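Local coordinates for cycloalternan-forming enzyme (Listeria monocytogenes serovar 1/2a, PDB 5F7U), which belongs to glycoside hydrolase family 31, with a TIM-barrel domain flanked by beta domains and a family 6 carbohydrate-binding module, and binds glycans and magnesium, at residues Pro940-Phe945 and Asn1055-Val1060; Gln122-Val127 and Ser201-Glu206; Gly634-Tyr639 and His661-Asp666; Asp35-Ile40 and Lys80-Lys85. The protein carries 1 engineered substitution. One frame throughout, in Å; residues are numbered along the deposited sequence.

Contact 1 of 4, residues Pro940-Phe945 and Asn1055-Val1060; sequences PYEAEF and NFDHVV. With MG (magnesium ion), chain G; GLC (alpha-D-glucopyranose), chain D; GLC (alpha-D-glucopyranose), chain B.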
# COMPACT_ATOMS: atom_id res chain seq x y z
N PRO A 940 30.02 -11.88 16.63
CA PRO A 940 31.25 -11.36 16.04
C PRO A 940 30.99 -10.52 14.79
O PRO A 940 29.96 -10.69 14.12
CB PRO A 940 32.01 -12.63 15.63
CG PRO A 940 31.46 -13.70 16.51
CD PRO A 940 30.02 -13.35 16.68
N TYR A 941 31.92 -9.59 14.53
CA TYR A 941 32.04 -8.91 13.25
C TYR A 941 33.01 -9.74 12.41
O TYR A 941 34.21 -9.77 12.69
CB TYR A 941 32.61 -7.50 13.46
CG TYR A 941 31.65 -6.56 14.16
CD1 TYR A 941 31.49 -6.57 15.55
CD2 TYR A 941 30.86 -5.68 13.41
CE1 TYR A 941 30.59 -5.72 16.18
CE2 TYR A 941 29.98 -4.80 14.02
CZ TYR A 941 29.83 -4.85 15.40
OH TYR A 941 28.93 -3.97 15.99
N GLU A 942 32.49 -10.41 11.39
CA GLU A 942 33.29 -11.35 10.60
C GLU A 942 34.26 -10.60 9.69
O GLU A 942 33.85 -9.67 8.96
CB GLU A 942 32.40 -12.31 9.79
CG GLU A 942 31.56 -13.25 10.65
CD GLU A 942 32.37 -14.17 11.55
OE1 GLU A 942 33.57 -14.45 11.26
OE2 GLU A 942 31.79 -14.64 12.56
N ALA A 943 35.53 -11.01 9.73
CA ALA A 943 36.54 -10.37 8.90
C ALA A 943 36.23 -10.52 7.41
O ALA A 943 36.48 -9.61 6.62
CB ALA A 943 37.93 -10.90 9.23
N GLU A 944 35.64 -11.66 7.04
CA GLU A 944 35.29 -11.96 5.65
C GLU A 944 34.17 -11.05 5.10
O GLU A 944 33.98 -10.96 3.87
CB GLU A 944 34.95 -13.46 5.49
CG GLU A 944 33.79 -13.97 6.34
CD GLU A 944 34.18 -14.58 7.69
OE1 GLU A 944 35.16 -14.20 8.36
OE2 GLU A 944 33.44 -15.47 8.13
N PHE A 945 33.45 -10.39 6.01
CA PHE A 945 32.42 -9.40 5.62
C PHE A 945 32.94 -7.96 5.66
O PHE A 945 32.20 -7.01 5.31
CB PHE A 945 31.16 -9.51 6.49
CG PHE A 945 30.50 -10.87 6.51
CD1 PHE A 945 30.62 -11.77 5.44
CD2 PHE A 945 29.72 -11.23 7.61
CE1 PHE A 945 30.00 -13.03 5.49
CE2 PHE A 945 29.08 -12.48 7.66
CZ PHE A 945 29.22 -13.38 6.59
N ASN A 1055 45.84 -15.68 9.60
CA ASN A 1055 44.46 -15.82 9.13
C ASN A 1055 43.58 -15.11 10.13
O ASN A 1055 43.72 -15.31 11.33
CB ASN A 1055 44.08 -17.28 8.95
CG ASN A 1055 44.86 -17.94 7.82
OD1 ASN A 1055 45.26 -17.27 6.87
ND2 ASN A 1055 45.08 -19.25 7.93
N PHE A 1056 42.69 -14.25 9.63
CA PHE A 1056 41.95 -13.32 10.48
C PHE A 1056 40.46 -13.70 10.44
O PHE A 1056 39.80 -13.52 9.43
CB PHE A 1056 42.25 -11.90 9.99
CG PHE A 1056 41.64 -10.77 10.81
CD1 PHE A 1056 41.11 -10.95 12.09
CD2 PHE A 1056 41.68 -9.47 10.29
CE1 PHE A 1056 40.58 -9.87 12.81
CE2 PHE A 1056 41.16 -8.39 10.99
CZ PHE A 1056 40.62 -8.58 12.26
N ASP A 1057 39.96 -14.26 11.54
CA ASP A 1057 38.60 -14.80 11.59
C ASP A 1057 37.51 -13.73 11.79
O ASP A 1057 36.58 -13.61 11.00
CB ASP A 1057 38.48 -15.87 12.69
CG ASP A 1057 37.13 -16.58 12.66
OD1 ASP A 1057 36.37 -16.49 11.65
OD2 ASP A 1057 36.83 -17.24 13.68
N HIS A 1058 37.63 -12.99 12.88
CA HIS A 1058 36.58 -12.06 13.32
C HIS A 1058 37.09 -11.17 14.43
O HIS A 1058 38.16 -11.42 14.98
CB HIS A 1058 35.31 -12.81 13.80
CG HIS A 1058 35.45 -13.54 15.11
ND1 HIS A 1058 34.95 -14.81 15.30
CD2 HIS A 1058 35.96 -13.17 16.31
CE1 HIS A 1058 35.15 -15.19 16.55
NE2 HIS A 1058 35.77 -14.21 17.19
N VAL A 1059 36.31 -10.13 14.74
CA VAL A 1059 36.47 -9.40 16.00
C VAL A 1059 35.18 -9.46 16.82
O VAL A 1059 34.07 -9.53 16.27
CB VAL A 1059 36.96 -7.93 15.82
CG1 VAL A 1059 38.31 -7.88 15.10
CG2 VAL A 1059 35.93 -7.08 15.09
N VAL A 1060 35.33 -9.46 18.15
CA VAL A 1060 34.21 -9.38 19.09
C VAL A 1060 34.43 -8.14 19.95
O VAL A 1060 35.55 -7.90 20.42
CB VAL A 1060 34.07 -10.68 19.93
CG1 VAL A 1060 33.12 -10.48 21.11
CG2 VAL A 1060 33.55 -11.81 19.05
MG MG G . 35.07 -15.59 10.10
C1 GLC D . 49.76 -21.19 5.04
C2 GLC D . 48.32 -21.37 5.54
C3 GLC D . 47.42 -20.20 5.10
C4 GLC D . 48.02 -18.85 5.50
C5 GLC D . 49.43 -18.76 4.90
C6 GLC D . 50.13 -17.45 5.22
O1 GLC D . 49.87 -21.44 3.62
O2 GLC D . 47.76 -22.59 5.05
O3 GLC D . 46.12 -20.38 5.64
O4 GLC D . 47.19 -17.78 5.01
O5 GLC D . 50.24 -19.86 5.37
O6 GLC D . 51.40 -17.50 4.57
C1 GLC B . 31.66 -12.45 1.46
C2 GLC B . 31.91 -13.85 2.03
C3 GLC B . 30.82 -14.83 1.60
C4 GLC B . 29.42 -14.33 1.95
C5 GLC B . 29.26 -12.91 1.41
C6 GLC B . 27.94 -12.27 1.81
O2 GLC B . 33.21 -14.32 1.66
O3 GLC B . 31.01 -16.09 2.25
O4 GLC B . 28.42 -15.18 1.37
O5 GLC B . 30.33 -12.05 1.85
O6 GLC B . 27.94 -10.99 1.18

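Contact 2 of 4, residues Gln122-Val127 and Ser201-Glu206; sequences QDVTSV and SPYRME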
# COMPACT_ATOMS: atom_id res chain seq x y z
N GLN A 122 -12.76 36.54 5.20
CA GLN A 122 -11.98 37.73 5.51
C GLN A 122 -11.49 37.67 6.96
O GLN A 122 -10.37 37.20 7.20
CB GLN A 122 -12.77 39.02 5.20
CG GLN A 122 -12.09 40.33 5.61
CD GLN A 122 -10.69 40.50 5.04
OE1 GLN A 122 -10.45 40.25 3.85
NE2 GLN A 122 -9.75 40.95 5.88
N ASP A 123 -12.33 38.10 7.91
CA ASP A 123 -11.98 38.16 9.33
C ASP A 123 -12.84 37.25 10.20
O ASP A 123 -13.98 36.95 9.86
CB ASP A 123 -12.15 39.59 9.86
CG ASP A 123 -11.23 40.59 9.17
OD1 ASP A 123 -10.21 40.20 8.60
OD2 ASP A 123 -11.54 41.80 9.21
N VAL A 124 -12.29 36.87 11.35
CA VAL A 124 -13.09 36.31 12.46
C VAL A 124 -13.68 37.50 13.22
O VAL A 124 -12.94 38.34 13.72
CB VAL A 124 -12.23 35.45 13.42
CG1 VAL A 124 -13.06 34.93 14.59
CG2 VAL A 124 -11.59 34.29 12.66
N THR A 125 -15.01 37.58 13.28
CA THR A 125 -15.68 38.66 13.99
C THR A 125 -16.05 38.28 15.42
O THR A 125 -16.13 39.15 16.28
CB THR A 125 -16.92 39.18 13.24
OG1 THR A 125 -17.86 38.12 13.07
CG2 THR A 125 -16.54 39.70 11.89
N SER A 126 -16.28 36.99 15.66
CA SER A 126 -16.52 36.50 17.01
C SER A 126 -16.28 35.01 17.11
O SER A 126 -16.33 34.27 16.11
CB SER A 126 -17.94 36.86 17.51
OG SER A 126 -18.95 36.11 16.85
N VAL A 127 -16.00 34.58 18.34
CA VAL A 127 -15.71 33.19 18.67
C VAL A 127 -16.79 32.75 19.67
O VAL A 127 -17.03 33.44 20.67
CB VAL A 127 -14.31 33.06 19.33
CG1 VAL A 127 -14.01 31.62 19.75
CG2 VAL A 127 -13.22 33.57 18.40
N SER A 201 -7.71 38.89 12.05
CA SER A 201 -7.84 39.92 11.03
C SER A 201 -6.51 40.15 10.29
O SER A 201 -5.67 40.89 10.79
CB SER A 201 -8.37 41.21 11.65
OG SER A 201 -8.55 42.21 10.66
N PRO A 202 -6.31 39.54 9.12
CA PRO A 202 -7.26 38.59 8.51
C PRO A 202 -7.18 37.20 9.16
O PRO A 202 -6.18 36.87 9.82
CB PRO A 202 -6.79 38.52 7.05
CG PRO A 202 -5.34 38.84 7.12
CD PRO A 202 -5.20 39.87 8.21
N TYR A 203 -8.26 36.42 9.00
CA TYR A 203 -8.31 35.05 9.49
C TYR A 203 -7.12 34.27 8.94
O TYR A 203 -6.88 34.29 7.74
CB TYR A 203 -9.63 34.36 9.11
CG TYR A 203 -9.50 32.86 9.14
CD1 TYR A 203 -9.47 32.16 10.36
CD2 TYR A 203 -9.33 32.13 7.94
CE1 TYR A 203 -9.31 30.78 10.38
CE2 TYR A 203 -9.17 30.74 7.96
CZ TYR A 203 -9.15 30.08 9.19
OH TYR A 203 -8.97 28.71 9.23
N ARG A 204 -6.38 33.59 9.82
CA ARG A 204 -5.31 32.68 9.40
C ARG A 204 -5.02 31.71 10.52
O ARG A 204 -4.74 32.12 11.66
CB ARG A 204 -4.03 33.46 9.03
CG ARG A 204 -2.95 32.57 8.45
CD ARG A 204 -1.72 33.36 8.03
NE ARG A 204 -0.68 32.39 7.70
CZ ARG A 204 0.29 32.01 8.53
NH1 ARG A 204 0.42 32.59 9.73
NH2 ARG A 204 1.15 31.08 8.12
N MET A 205 -5.07 30.42 10.18
CA MET A 205 -4.83 29.34 11.15
C MET A 205 -3.41 28.77 11.03
O MET A 205 -2.95 28.50 9.92
CB MET A 205 -5.83 28.21 10.91
CG MET A 205 -5.67 27.04 11.88
SD MET A 205 -6.77 25.67 11.52
CE MET A 205 -8.37 26.36 11.92
N GLU A 206 -2.77 28.59 12.17
CA GLU A 206 -1.56 27.76 12.29
C GLU A 206 -1.85 26.60 13.22
O GLU A 206 -2.38 26.80 14.32
CB GLU A 206 -0.40 28.55 12.88
CG GLU A 206 0.07 29.73 12.05
CD GLU A 206 1.21 30.54 12.68
OE1 GLU A 206 1.63 30.26 13.83
OE2 GLU A 206 1.65 31.50 12.03

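Contact 3 of 4, residues Gly634-Tyr639 and His661-Asp666; sequences GFTGDY and HSEKSD. With GLC (alpha-D-glucopyranose), chain F; GLC (alpha-D-glucopyranose), chain C.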
# COMPACT_ATOMS: atom_id res chain seq x y z
N GLY A 634 4.81 -8.52 -13.71
CA GLY A 634 3.89 -7.98 -14.74
C GLY A 634 3.03 -9.07 -15.34
O GLY A 634 3.46 -10.22 -15.43
N PHE A 635 1.81 -8.74 -15.76
CA PHE A 635 0.89 -9.79 -16.23
C PHE A 635 0.79 -9.86 -17.76
O PHE A 635 0.20 -10.79 -18.31
CB PHE A 635 -0.48 -9.71 -15.54
CG PHE A 635 -1.52 -8.84 -16.24
CD1 PHE A 635 -1.22 -7.58 -16.80
CD2 PHE A 635 -2.85 -9.28 -16.28
CE1 PHE A 635 -2.22 -6.82 -17.43
CE2 PHE A 635 -3.86 -8.50 -16.88
CZ PHE A 635 -3.54 -7.28 -17.46
N THR A 636 1.37 -8.87 -18.44
CA THR A 636 1.28 -8.79 -19.90
C THR A 636 2.54 -8.17 -20.50
O THR A 636 3.44 -7.78 -19.78
CB THR A 636 0.00 -8.02 -20.33
OG1 THR A 636 -0.26 -8.29 -21.72
CG2 THR A 636 0.11 -6.52 -20.08
N GLY A 637 2.58 -8.10 -21.83
CA GLY A 637 3.76 -7.68 -22.55
C GLY A 637 4.58 -8.90 -22.85
O GLY A 637 4.16 -10.03 -22.53
N ASP A 638 5.76 -8.70 -23.41
CA ASP A 638 6.67 -9.81 -23.68
C ASP A 638 7.01 -10.49 -22.35
O ASP A 638 7.06 -9.84 -21.29
CB ASP A 638 7.93 -9.31 -24.38
CG ASP A 638 7.66 -8.86 -25.83
OD1 ASP A 638 6.69 -9.32 -26.47
OD2 ASP A 638 8.46 -8.04 -26.33
N TYR A 639 7.21 -11.81 -22.42
CA TYR A 639 7.39 -12.60 -21.20
C TYR A 639 8.59 -12.07 -20.43
O TYR A 639 9.60 -11.70 -21.05
CB TYR A 639 7.58 -14.09 -21.56
CG TYR A 639 7.32 -14.95 -20.35
CD1 TYR A 639 6.01 -15.31 -20.01
CD2 TYR A 639 8.36 -15.32 -19.51
CE1 TYR A 639 5.75 -16.04 -18.87
CE2 TYR A 639 8.11 -16.07 -18.35
CZ TYR A 639 6.81 -16.43 -18.05
OH TYR A 639 6.55 -17.15 -16.90
N HIS A 661 0.17 -13.72 -11.92
CA HIS A 661 -1.02 -13.57 -12.76
C HIS A 661 -0.58 -13.31 -14.20
O HIS A 661 0.57 -12.87 -14.46
CB HIS A 661 -1.90 -12.42 -12.21
CG HIS A 661 -3.17 -12.20 -12.97
ND1 HIS A 661 -4.03 -13.22 -13.31
CD2 HIS A 661 -3.71 -11.06 -13.49
CE1 HIS A 661 -5.05 -12.73 -14.00
NE2 HIS A 661 -4.89 -11.42 -14.11
N SER A 662 -1.48 -13.60 -15.14
CA SER A 662 -1.21 -13.34 -16.55
C SER A 662 -2.48 -12.95 -17.28
O SER A 662 -3.56 -13.47 -17.00
CB SER A 662 -0.52 -14.53 -17.23
OG SER A 662 -1.28 -15.72 -17.04
N GLU A 663 -2.31 -12.09 -18.28
CA GLU A 663 -3.44 -11.52 -19.02
C GLU A 663 -4.08 -12.41 -20.09
O GLU A 663 -5.32 -12.45 -20.24
CB GLU A 663 -2.95 -10.24 -19.70
CG GLU A 663 -4.05 -9.53 -20.46
CD GLU A 663 -3.55 -8.35 -21.25
OE1 GLU A 663 -2.67 -8.53 -22.15
OE2 GLU A 663 -4.05 -7.25 -20.97
N LYS A 664 -3.26 -13.09 -20.90
CA LYS A 664 -3.77 -13.66 -22.16
C LYS A 664 -4.72 -14.83 -21.95
O LYS A 664 -4.53 -15.65 -21.05
CB LYS A 664 -2.62 -14.05 -23.10
CG LYS A 664 -1.73 -12.88 -23.56
CD LYS A 664 -2.50 -11.81 -24.32
CE LYS A 664 -1.56 -10.80 -24.95
NZ LYS A 664 -2.01 -9.39 -24.69
N SER A 665 -5.77 -14.88 -22.76
CA SER A 665 -6.86 -15.84 -22.52
C SER A 665 -6.62 -17.22 -23.13
O SER A 665 -7.12 -18.21 -22.60
CB SER A 665 -8.19 -15.28 -23.01
OG SER A 665 -8.14 -15.06 -24.42
N ASP A 666 -5.89 -17.30 -24.26
CA ASP A 666 -5.63 -18.60 -24.90
C ASP A 666 -4.31 -18.55 -25.69
O ASP A 666 -4.29 -18.74 -26.91
CB ASP A 666 -6.81 -19.00 -25.80
CG ASP A 666 -6.71 -20.42 -26.34
OD1 ASP A 666 -6.05 -21.30 -25.72
OD2 ASP A 666 -7.32 -20.66 -27.39
C1 GLC F . -8.89 -6.80 -15.87
C2 GLC F . -7.96 -7.13 -14.69
C3 GLC F . -7.00 -8.30 -14.98
C4 GLC F . -7.78 -9.52 -15.49
C5 GLC F . -8.82 -9.12 -16.55
C6 GLC F . -9.74 -10.26 -16.97
O2 GLC F . -7.31 -5.95 -14.21
O3 GLC F . -6.26 -8.69 -13.81
O4 GLC F . -6.88 -10.49 -16.06
O5 GLC F . -9.64 -8.00 -16.17
O6 GLC F . -10.50 -9.77 -18.08
C1 GLC C . -8.97 -3.99 -20.52
C2 GLC C . -9.80 -3.67 -19.26
C3 GLC C . -9.12 -4.20 -17.99
C4 GLC C . -8.89 -5.71 -18.08
C5 GLC C . -8.08 -5.98 -19.37
C6 GLC C . -7.85 -7.45 -19.65
O1 GLC C . -7.79 -3.18 -20.55
O2 GLC C . -9.97 -2.26 -19.17
O3 GLC C . -9.91 -3.85 -16.86
O4 GLC C . -8.13 -6.20 -16.95
O5 GLC C . -8.63 -5.39 -20.57
O6 GLC C . -6.47 -7.66 -19.33
O HOH W 1 -0.12 -12.50 -20.60
O HOH W 2 1.16 -8.58 -24.64

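Contact 4 of 4, residues Asp35-Ile40 and Lys80-Lys85; sequences DVILNI and KADLGK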
# COMPACT_ATOMS: atom_id res chain seq x y z
N ASP A 35 -15.49 33.13 -21.44
CA ASP A 35 -16.25 32.92 -22.67
C ASP A 35 -16.85 31.51 -22.72
O ASP A 35 -16.15 30.53 -22.47
CB ASP A 35 -15.36 33.18 -23.88
CG ASP A 35 -16.11 33.04 -25.17
OD1 ASP A 35 -17.18 33.67 -25.27
OD2 ASP A 35 -15.64 32.31 -26.07
N VAL A 36 -18.14 31.42 -23.03
CA VAL A 36 -18.88 30.15 -22.99
C VAL A 36 -19.18 29.71 -24.42
O VAL A 36 -19.85 30.41 -25.18
CB VAL A 36 -20.19 30.27 -22.18
CG1 VAL A 36 -20.94 28.92 -22.14
CG2 VAL A 36 -19.89 30.76 -20.76
N ILE A 37 -18.63 28.54 -24.77
CA ILE A 37 -18.85 27.93 -26.09
C ILE A 37 -19.71 26.68 -25.97
O ILE A 37 -19.48 25.84 -25.08
CB ILE A 37 -17.51 27.55 -26.77
CG1 ILE A 37 -16.60 28.78 -26.94
CG2 ILE A 37 -17.73 26.82 -28.11
CD1 ILE A 37 -17.13 29.85 -27.88
N LEU A 38 -20.66 26.55 -26.89
CA LEU A 38 -21.49 25.35 -26.99
C LEU A 38 -21.16 24.57 -28.25
O LEU A 38 -21.25 25.10 -29.36
CB LEU A 38 -22.98 25.70 -26.96
CG LEU A 38 -23.47 26.68 -25.92
CD1 LEU A 38 -24.96 26.95 -26.19
CD2 LEU A 38 -23.29 26.15 -24.50
N ASN A 39 -20.76 23.32 -28.05
CA ASN A 39 -20.49 22.42 -29.17
C ASN A 39 -21.72 21.58 -29.46
O ASN A 39 -22.22 20.90 -28.58
CB ASN A 39 -19.27 21.56 -28.87
CG ASN A 39 -18.03 22.40 -28.70
OD1 ASN A 39 -17.51 22.93 -29.67
ND2 ASN A 39 -17.58 22.59 -27.45
N ILE A 40 -22.19 21.65 -30.71
CA ILE A 40 -23.47 21.04 -31.12
C ILE A 40 -23.25 20.19 -32.36
O ILE A 40 -22.49 20.58 -33.24
CB ILE A 40 -24.49 22.17 -31.44
CG1 ILE A 40 -24.65 23.09 -30.22
CG2 ILE A 40 -25.84 21.60 -31.90
CD1 ILE A 40 -25.19 24.49 -30.58
N LYS A 80 -20.10 25.38 -33.44
CA LYS A 80 -19.80 26.12 -32.22
C LYS A 80 -20.68 27.35 -32.11
O LYS A 80 -20.73 28.17 -33.03
CB LYS A 80 -18.32 26.56 -32.17
CG LYS A 80 -17.37 25.44 -31.84
CD LYS A 80 -15.95 25.97 -31.69
CE LYS A 80 -14.98 24.84 -31.32
NZ LYS A 80 -15.12 24.36 -29.92
N ALA A 81 -21.36 27.46 -30.97
CA ALA A 81 -22.16 28.64 -30.64
C ALA A 81 -21.48 29.37 -29.50
O ALA A 81 -21.18 28.76 -28.46
CB ALA A 81 -23.57 28.24 -30.25
N ASP A 82 -21.23 30.67 -29.69
CA ASP A 82 -20.51 31.48 -28.70
C ASP A 82 -21.49 32.36 -27.94
O ASP A 82 -22.09 33.26 -28.51
CB ASP A 82 -19.44 32.35 -29.39
CG ASP A 82 -18.54 33.10 -28.41
OD1 ASP A 82 -18.69 32.94 -27.18
OD2 ASP A 82 -17.67 33.85 -28.89
N LEU A 83 -21.68 32.08 -26.64
CA LEU A 83 -22.61 32.84 -25.81
C LEU A 83 -21.99 34.11 -25.22
O LEU A 83 -22.70 34.95 -24.65
CB LEU A 83 -23.17 31.97 -24.68
CG LEU A 83 -24.04 30.76 -25.05
CD1 LEU A 83 -24.47 30.05 -23.78
CD2 LEU A 83 -25.27 31.18 -25.85
N GLY A 84 -20.67 34.24 -25.36
CA GLY A 84 -19.94 35.33 -24.73
C GLY A 84 -19.63 35.05 -23.27
O GLY A 84 -19.72 33.90 -22.80
N LYS A 85 -19.25 36.11 -22.55
CA LYS A 85 -18.86 36.04 -21.13
C LYS A 85 -19.97 36.56 -20.25
O LYS A 85 -20.82 37.33 -20.71
CB LYS A 85 -17.65 36.93 -20.86
CG LYS A 85 -16.37 36.59 -21.58
CD LYS A 85 -15.46 37.81 -21.50
CE LYS A 85 -14.09 37.50 -22.07
NZ LYS A 85 -13.32 38.77 -22.26

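Contact 1 of 4, residues Pro940-Phe945 and Asn1055-Val1060
A magnesium ion is bound by carboxylates of both segments. Glu-942 OE1 and Asp-1057 OD1 each bind it at 2.2 Å, and Glu-944 grips it with both carboxylate oxygens, OE1 at 2.2 Å and OE2, more loosely, at 2.6 Å. The backbone oxygens of Thr-961 and Gly-964 complete the site. Glu-942, with CG anti to the carbonyl carbon, bends at chi2 to reach the ion, and its OE2 is hydrogen-bonded to Asn-916; Glu-944 carries CG in the crowded position between backbone N and carbonyl carbon (chi1 59°). The metal probably offsets the repulsion among three gathered carboxylates. Asp-1057 OD2 is paired with Arg-994.

Beside the ion the backbones run antiparallel. Tyr-941 N donates to Val-1059 O at 2.8 Å, nearly along the C=O axis, and Val-1059 N returns a bond to Tyr-941 O. Ala-943 N reaches Asp-1057 O from above the carbonyl plane, where 940-945 passes from strand into a 3-10 segment.

Packing continues outward through two CH-pi contacts. Pro-940 CB sits over a face of the His-1058 ring, 3.8 Å from its centroid, while Ala-943 CB lies over a face of the Phe-1056 ring, 4.1 Å from the centroid of that phenyl group. Asn-1055 makes a two-bond grip on a glucose, receiving from O4 and donating through ND2 to O3.

Strand 1054-1062 runs between short strand 941-942 and strand 987-996, against which Asp-1057 and His-1058 form a classic beta bulge at Arg-994. The Tyr-941 and Val-1059 side chains pack onto strand 975-981 of the other sheet in this carbohydrate-binding module.

Contact 2 of 4, residues Gln122-Val127 and Ser201-Glu206
From its CB, which points toward 122-127, the side chain of Tyr-203 goes on to lead its ring away from that strand. CB lies 3.5 Å from Gln-122 O, and the ring follows with CG anti to the backbone N (chi1 159°). CD1 is then met obliquely by Val-124 CG2 at 3.8 Å, the apolar touch of the contact. Further out, Met-205 N stands above one ring face near the rim, and the hydroxyl OH ends in a hydrogen bond with Glu-218. That acid also accepts from Met-205 N.

The same residue makes the backbone link: Tyr-203 N donates to Gln-122 O at 2.9 Å, in the carbonyl plane and fairly straight at 163°. It follows Pro-202, whose preceding peptide bond is cis and turns the chain sharply after Ser-201.

Toward solvent the contact becomes polar and looser. Ser-201 OG stands 3.3 Å from both OD1 and OD2 of Asp-123, a weak hydrogen-bonding position shared between the two oxygens. Gln-122, bent at chi2, curls its amide back so that NE2 donates to Asp-123 OD1 at 2.9 Å from above the carboxylate plane. OD1 also passes 3.4 Å from Pro-202 CA.

The two strands cross at 85°, close to perpendicular, with 201-206 in the galactose mutarotase-like N-terminal domain of family 31 enzymes. Val-124 is bonded through its backbone to Lys-200 of strand 194-200, while Gln-122 and Asp-123 pair with Thr-139 of strand 134-140, and the Tyr-203 side chain also touches Met-138, Leu-149 of strand 148-153 and Ile-198.

Contact 3 of 4, residues Gly634-Tyr639 and His661-Asp666
Phe-635 fills the tight part of this contact. Glu-663 CB lies over one face of its ring, 3.6 Å from the centroid, and Phe-635 CD2 comes within 3.4 Å of His-661 CD2. The two rings are tilted by only 26° but slid apart, so they scarcely overlap. Glu-663 N donates to Phe-635 O at 2.8 Å from above the carbonyl plane (31° out of it), joining the loops through their backbones.

Glu-663 runs out extended, with CG anti to the backbone N (chi1 -177°), and divides its carboxylate between two tasks. OE1 takes a very short bond of 2.5 Å from Thr-636 OG1, well above the carboxylate plane, and a salt bridge of 2.8 Å from Lys-664 NZ. Two donors on one oxygen would hold the group against rotation and probably favour its ionised form. OE2 accepts from O6 of one glucose and from Tyr-275.

The looser side begins at exposed Lys-664. One water donates to Phe-635 O and accepts from Lys-664 N; a second accepts from Gly-637 N and, weakly, from Lys-664 NZ.

His-661, with ND1 weakly bonded to Ser-370, turns NE2 to the other glucose, donating to O4 at 2.9 Å and meeting O3 as well. Both segments follow barrel strands, 628-631 and 657-660, and line a glycan pocket at the C-terminal ends of the strands, where TIM barrels bind their ligands.

Contact 4 of 4, residues Asp35-Ile40 and Lys80-Lys85
Two neighbouring strands of the N-terminal beta domain, which belongs to the E-set clan, pair antiparallel here. Leu-38 and Ala-81 form the regular hydrogen-bonded pair: Leu-38 N to Ala-81 O is 2.8 Å and nearly straight (171°), with Ala-81 N returning to Leu-38 O. Further along, Leu-83 N donates to Val-36 O almost along the C=O axis.

On the buried face Leu-38 CD1 meets Leu-83 CD1 at 4.0 Å, and Ile-40 CD1 touches Ala-81 CB; Val-53 of strand 49-57 covers Leu-38 and Ala-81. The other face is more polar. Lys-80, bent only at chi4, lies alongside Asn-39 and places NZ on a lone pair of OD1 at 2.8 Å, while its CG packs 4.0 Å from Ile-37 CG2. Asn-39 ND2 is taken by Glu-24 O.

Asp-82 OD1 accepts from Gly-84 N, making an Asx turn, and Ile-37 CD1 lies 3.5 Å from the same oxygen. Asp-35 OD1 comes within 2.5 Å of Asp-82 OD1, the carboxylate planes 75° apart. Oxygens this close imply that one of the two acids probably holds a proton, so the pair would carry less than its full negative charge.

Contacts 1 and 3 are buried and hold glycan, whereas contacts 2 and 4 are partly buried; of these two, only contact 4 is a strand pairing. Carboxylates gather in contacts 1 and 4, offset by magnesium in the carbohydrate-binding module and probably by a proton on one acid in the N-terminal domain. Contact 3 centres on one carboxylate, paired with a lysine and hydrogen-bonded by a threonine. Contact 2 combines one backbone bond with a weak serine-aspartate link. Antiparallel pairing marks contacts 1 and 4, near-perpendicular strands contact 2, and loops alone contact 3. Contacts 1 and 4 lie on opposite sides of the chain's centre, their centres about 79 Å apart.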